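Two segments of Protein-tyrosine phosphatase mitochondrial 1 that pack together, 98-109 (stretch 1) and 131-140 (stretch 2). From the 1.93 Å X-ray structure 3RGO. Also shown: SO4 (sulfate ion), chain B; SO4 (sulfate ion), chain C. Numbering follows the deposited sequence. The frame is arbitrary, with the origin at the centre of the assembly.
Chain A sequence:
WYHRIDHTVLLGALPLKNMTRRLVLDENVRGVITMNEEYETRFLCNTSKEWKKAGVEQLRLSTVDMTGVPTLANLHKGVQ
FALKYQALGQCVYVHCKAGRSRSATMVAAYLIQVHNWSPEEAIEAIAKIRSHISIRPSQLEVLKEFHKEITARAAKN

Stretch 1 (98-109) AGRSRSATMVAA
Stretch 2 (131-140) SHISIRPSQL

Each stretch is a loop that runs into a helix. In stretch 1 the loop Ala98-Ser101 leads into a helix beginning at Arg102, with phi/psi near -63/-41 through Ala109; in stretch 2 a loop that is extended from Ile133 to Ile135 reaches its N-cap at Arg136 and turns into helix from Pro137. The loops touch in register, running in the same direction there, with CA of Arg100 4.6 Å from CA of Ile133 and CA of Ser101 5.1 Å from CA of Ser134. Gly99 takes phi/psi of 70/36, a positive phi that favours glycine; Arg100 (-125/-23) and Ser101 (-136/-76) follow. Ile133 is at -64/127, Ser134 at -135/99 and Ile135 at -108/109, whereas His132 is left-handed at 60/28.

Hydrogen bonds fasten this meeting point. Ser134 N donates to Arg100 O at 2.9 Å, nearly straight at 168°, and Ile133 CA lies 3.4 Å from the same Arg100 O in a CA-H...O contact. Ser101, chi1 t, uses its small hydroxyl both ways: OG donates to Ser134 O at 2.9 Å and accepts from Gln139 NE2 at 2.9 Å. Gln139 (m, t, chi3 -45°) suits its place because its amide has two unlike ends: while NE2 serves Ser101, OE1 accepts from Arg136 N at 2.8 Å, tying the start of its own helix. Thr105 (chi1 m) bonds back to its own chain, OG1 donating to Ser101 O at 2.7 Å; Thr105 N also donates to that Ser101 O, at 2.8 Å.

Apolar packing lies along the first helix, where Ala104, Thr105 and Ala108 point CB toward stretch 2. Small alanines let the isoleucines come close: Ala104 CB is 4.0 Å from Ile133 CG2 and 4.1 Å from Ile135 CD1, and Ala108 CB is 4.5 Å from Ile135 CD1. Ile133 is m, m; Ile135 is m, t, its extended chi2 carrying CD1 to the helix.

The arginines combine length with charge. Arg100 (chi1 -91°, chi2 p, chi3 t, chi4 -100°) runs along the second loop, its CG 3.0 Å from His132 O and its NE 3.1 Å from Ser131 O; His132 CB lies over one guanidinium face. Arg102 (m, t, t, chi4 84°) and Arg136 (m, t, m, chi4 -76°) bring like charges together, NH2 to NH2 at 4.4 Å. The chain C sulfate lies beside both: Arg102 NE donates to its O3 at 2.9 Å, and its O2 is near the Arg136 guanidinium. Arg102 NH1 donates to O1 of the chain B sulfate at 2.9 Å. The loop and the first turn of the helix surround the chain B sulfate with backbone amides, including Arg100 N to O2 at 2.8 Å and Ser103 N to O3 at 2.9 Å.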

# COMPACT_ATOMS: atom_id res chain seq x y z
N ALA A 98 -8.08 2.70 8.23
CA ALA A 98 -8.75 1.45 8.56
C ALA A 98 -8.24 0.25 7.76
O ALA A 98 -8.58 -0.89 8.07
CB ALA A 98 -10.27 1.61 8.37
N GLY A 99 -7.42 0.52 6.75
CA GLY A 99 -6.88 -0.53 5.90
C GLY A 99 -7.93 -1.18 5.00
O GLY A 99 -7.87 -2.37 4.73
N ARG A 100 -8.88 -0.38 4.52
CA ARG A 100 -10.03 -0.91 3.79
C ARG A 100 -10.25 -0.32 2.40
O ARG A 100 -10.89 -0.94 1.55
CB ARG A 100 -11.31 -0.74 4.62
CG ARG A 100 -11.65 -1.92 5.51
CD ARG A 100 -10.52 -2.27 6.45
NE ARG A 100 -10.52 -3.68 6.83
CZ ARG A 100 -11.00 -4.14 7.98
NH1 ARG A 100 -11.53 -3.31 8.87
NH2 ARG A 100 -10.96 -5.45 8.23
N SER A 101 -9.73 0.89 2.16
CA SER A 101 -10.14 1.65 0.97
C SER A 101 -8.97 2.31 0.23
O SER A 101 -8.56 1.84 -0.83
CB SER A 101 -11.19 2.69 1.35
OG SER A 101 -11.65 3.40 0.22
N ARG A 102 -8.46 3.40 0.78
CA ARG A 102 -7.35 4.12 0.18
C ARG A 102 -6.12 3.21 0.16
O ARG A 102 -5.41 3.12 -0.85
CB ARG A 102 -7.06 5.40 0.96
CG ARG A 102 -8.18 6.41 0.87
CD ARG A 102 -8.15 7.41 2.01
NE ARG A 102 -9.32 8.28 1.97
CZ ARG A 102 -10.50 7.97 2.48
NH1 ARG A 102 -10.68 6.81 3.09
NH2 ARG A 102 -11.51 8.83 2.39
N SER A 103 -5.89 2.53 1.27
CA SER A 103 -4.74 1.63 1.37
C SER A 103 -4.97 0.37 0.54
O SER A 103 -4.03 -0.17 -0.06
CB SER A 103 -4.45 1.31 2.84
OG SER A 103 -5.61 0.82 3.49
N ALA A 104 -6.21 -0.09 0.49
CA ALA A 104 -6.59 -1.21 -0.36
C ALA A 104 -6.34 -0.90 -1.84
O ALA A 104 -5.90 -1.75 -2.60
CB ALA A 104 -8.05 -1.58 -0.14
N THR A 105 -6.62 0.34 -2.23
CA THR A 105 -6.42 0.77 -3.61
C THR A 105 -4.94 0.74 -4.00
O THR A 105 -4.58 0.32 -5.11
CB THR A 105 -7.00 2.18 -3.82
OG1 THR A 105 -8.41 2.13 -3.56
CG2 THR A 105 -6.76 2.65 -5.24
N MET A 106 -4.08 1.17 -3.08
CA MET A 106 -2.64 1.14 -3.28
C MET A 106 -2.15 -0.28 -3.50
O MET A 106 -1.37 -0.56 -4.42
CB MET A 106 -1.91 1.77 -2.08
CG MET A 106 -0.38 1.79 -2.20
SD MET A 106 0.24 2.97 -3.45
CE MET A 106 -0.52 4.48 -2.86
N VAL A 107 -2.62 -1.19 -2.65
CA VAL A 107 -2.27 -2.60 -2.77
C VAL A 107 -2.81 -3.17 -4.08
O VAL A 107 -2.15 -3.99 -4.73
CB VAL A 107 -2.75 -3.45 -1.56
CG1 VAL A 107 -2.52 -4.93 -1.81
CG2 VAL A 107 -2.04 -3.01 -0.27
N ALA A 108 -4.00 -2.74 -4.48
CA ALA A 108 -4.58 -3.14 -5.76
C ALA A 108 -3.65 -2.79 -6.92
O ALA A 108 -3.46 -3.59 -7.83
CB ALA A 108 -5.96 -2.50 -5.97
N ALA A 109 -3.09 -1.59 -6.89
CA ALA A 109 -2.21 -1.16 -7.97
C ALA A 109 -0.97 -2.05 -8.03
O ALA A 109 -0.55 -2.47 -9.10
CB ALA A 109 -1.83 0.31 -7.80
N SER A 131 -11.43 -8.40 5.15
CA SER A 131 -12.85 -8.06 5.10
C SER A 131 -13.10 -6.56 4.95
O SER A 131 -12.23 -5.73 5.24
CB SER A 131 -13.55 -8.56 6.37
OG SER A 131 -13.22 -7.74 7.48
N HIS A 132 -14.30 -6.22 4.49
CA HIS A 132 -14.74 -4.83 4.38
C HIS A 132 -13.87 -3.98 3.45
O HIS A 132 -13.76 -2.76 3.62
CB HIS A 132 -14.86 -4.19 5.76
CG HIS A 132 -15.79 -4.92 6.68
ND1 HIS A 132 -17.16 -4.80 6.60
CD2 HIS A 132 -15.54 -5.79 7.69
CE1 HIS A 132 -17.72 -5.56 7.53
NE2 HIS A 132 -16.76 -6.17 8.20
N ILE A 133 -13.25 -4.61 2.46
CA ILE A 133 -12.58 -3.86 1.42
C ILE A 133 -13.64 -3.07 0.68
O ILE A 133 -14.65 -3.63 0.25
CB ILE A 133 -11.84 -4.78 0.43
CG1 ILE A 133 -10.78 -5.60 1.17
CG2 ILE A 133 -11.19 -3.96 -0.69
CD1 ILE A 133 -9.77 -4.75 1.94
N SER A 134 -13.44 -1.77 0.55
CA SER A 134 -14.39 -0.92 -0.14
C SER A 134 -13.65 0.02 -1.08
O SER A 134 -13.12 1.04 -0.66
CB SER A 134 -15.22 -0.12 0.86
OG SER A 134 -16.12 0.74 0.17
N ILE A 135 -13.60 -0.35 -2.36
CA ILE A 135 -12.97 0.49 -3.37
C ILE A 135 -14.03 1.12 -4.27
O ILE A 135 -14.69 0.44 -5.06
CB ILE A 135 -11.92 -0.30 -4.18
CG1 ILE A 135 -10.80 -0.76 -3.23
CG2 ILE A 135 -11.37 0.55 -5.32
CD1 ILE A 135 -9.80 -1.70 -3.84
N ARG A 136 -14.21 2.43 -4.11
CA ARG A 136 -15.30 3.16 -4.77
C ARG A 136 -15.03 3.41 -6.25
O ARG A 136 -13.89 3.36 -6.69
CB ARG A 136 -15.52 4.50 -4.06
CG ARG A 136 -15.93 4.37 -2.61
CD ARG A 136 -16.30 5.74 -2.02
NE ARG A 136 -15.21 6.70 -2.13
CZ ARG A 136 -14.12 6.70 -1.36
NH1 ARG A 136 -13.98 5.77 -0.42
NH2 ARG A 136 -13.18 7.62 -1.53
N PRO A 137 -16.10 3.70 -7.02
CA PRO A 137 -15.96 4.02 -8.45
C PRO A 137 -14.86 5.04 -8.70
O PRO A 137 -14.10 4.89 -9.66
CB PRO A 137 -17.33 4.59 -8.81
CG PRO A 137 -18.27 3.86 -7.91
CD PRO A 137 -17.52 3.63 -6.62
N SER A 138 -14.76 6.05 -7.85
CA SER A 138 -13.73 7.08 -8.00
C SER A 138 -12.33 6.48 -7.88
O SER A 138 -11.38 6.93 -8.52
CB SER A 138 -13.91 8.20 -6.98
OG SER A 138 -13.55 7.78 -5.68
N GLN A 139 -12.20 5.46 -7.04
CA GLN A 139 -10.91 4.80 -6.87
C GLN A 139 -10.67 3.79 -7.99
O GLN A 139 -9.54 3.63 -8.46
CB GLN A 139 -10.82 4.14 -5.50
CG GLN A 139 -10.80 5.16 -4.35
CD GLN A 139 -11.15 4.53 -3.02
OE1 GLN A 139 -12.09 3.75 -2.93
NE2 GLN A 139 -10.38 4.87 -1.98
N LEU A 140 -11.73 3.11 -8.41
CA LEU A 140 -11.62 2.12 -9.48
C LEU A 140 -11.19 2.73 -10.81
O LEU A 140 -10.43 2.12 -11.57
CB LEU A 140 -12.94 1.37 -9.66
CG LEU A 140 -12.87 0.18 -10.62
CD1 LEU A 140 -11.93 -0.88 -10.04
CD2 LEU A 140 -14.25 -0.41 -10.90
S SO4 B . -8.48 3.49 4.42
O1 SO4 B . -9.18 4.36 3.49
O2 SO4 B . -9.33 2.37 4.81
O3 SO4 B . -7.26 2.99 3.79
O4 SO4 B . -8.13 4.24 5.63
S SO4 C . -9.76 11.57 0.17
O1 SO4 C . -8.91 11.66 -1.02
O2 SO4 C . -10.84 10.61 -0.07
O3 SO4 C . -8.95 11.13 1.31
O4 SO4 C . -10.33 12.88 0.46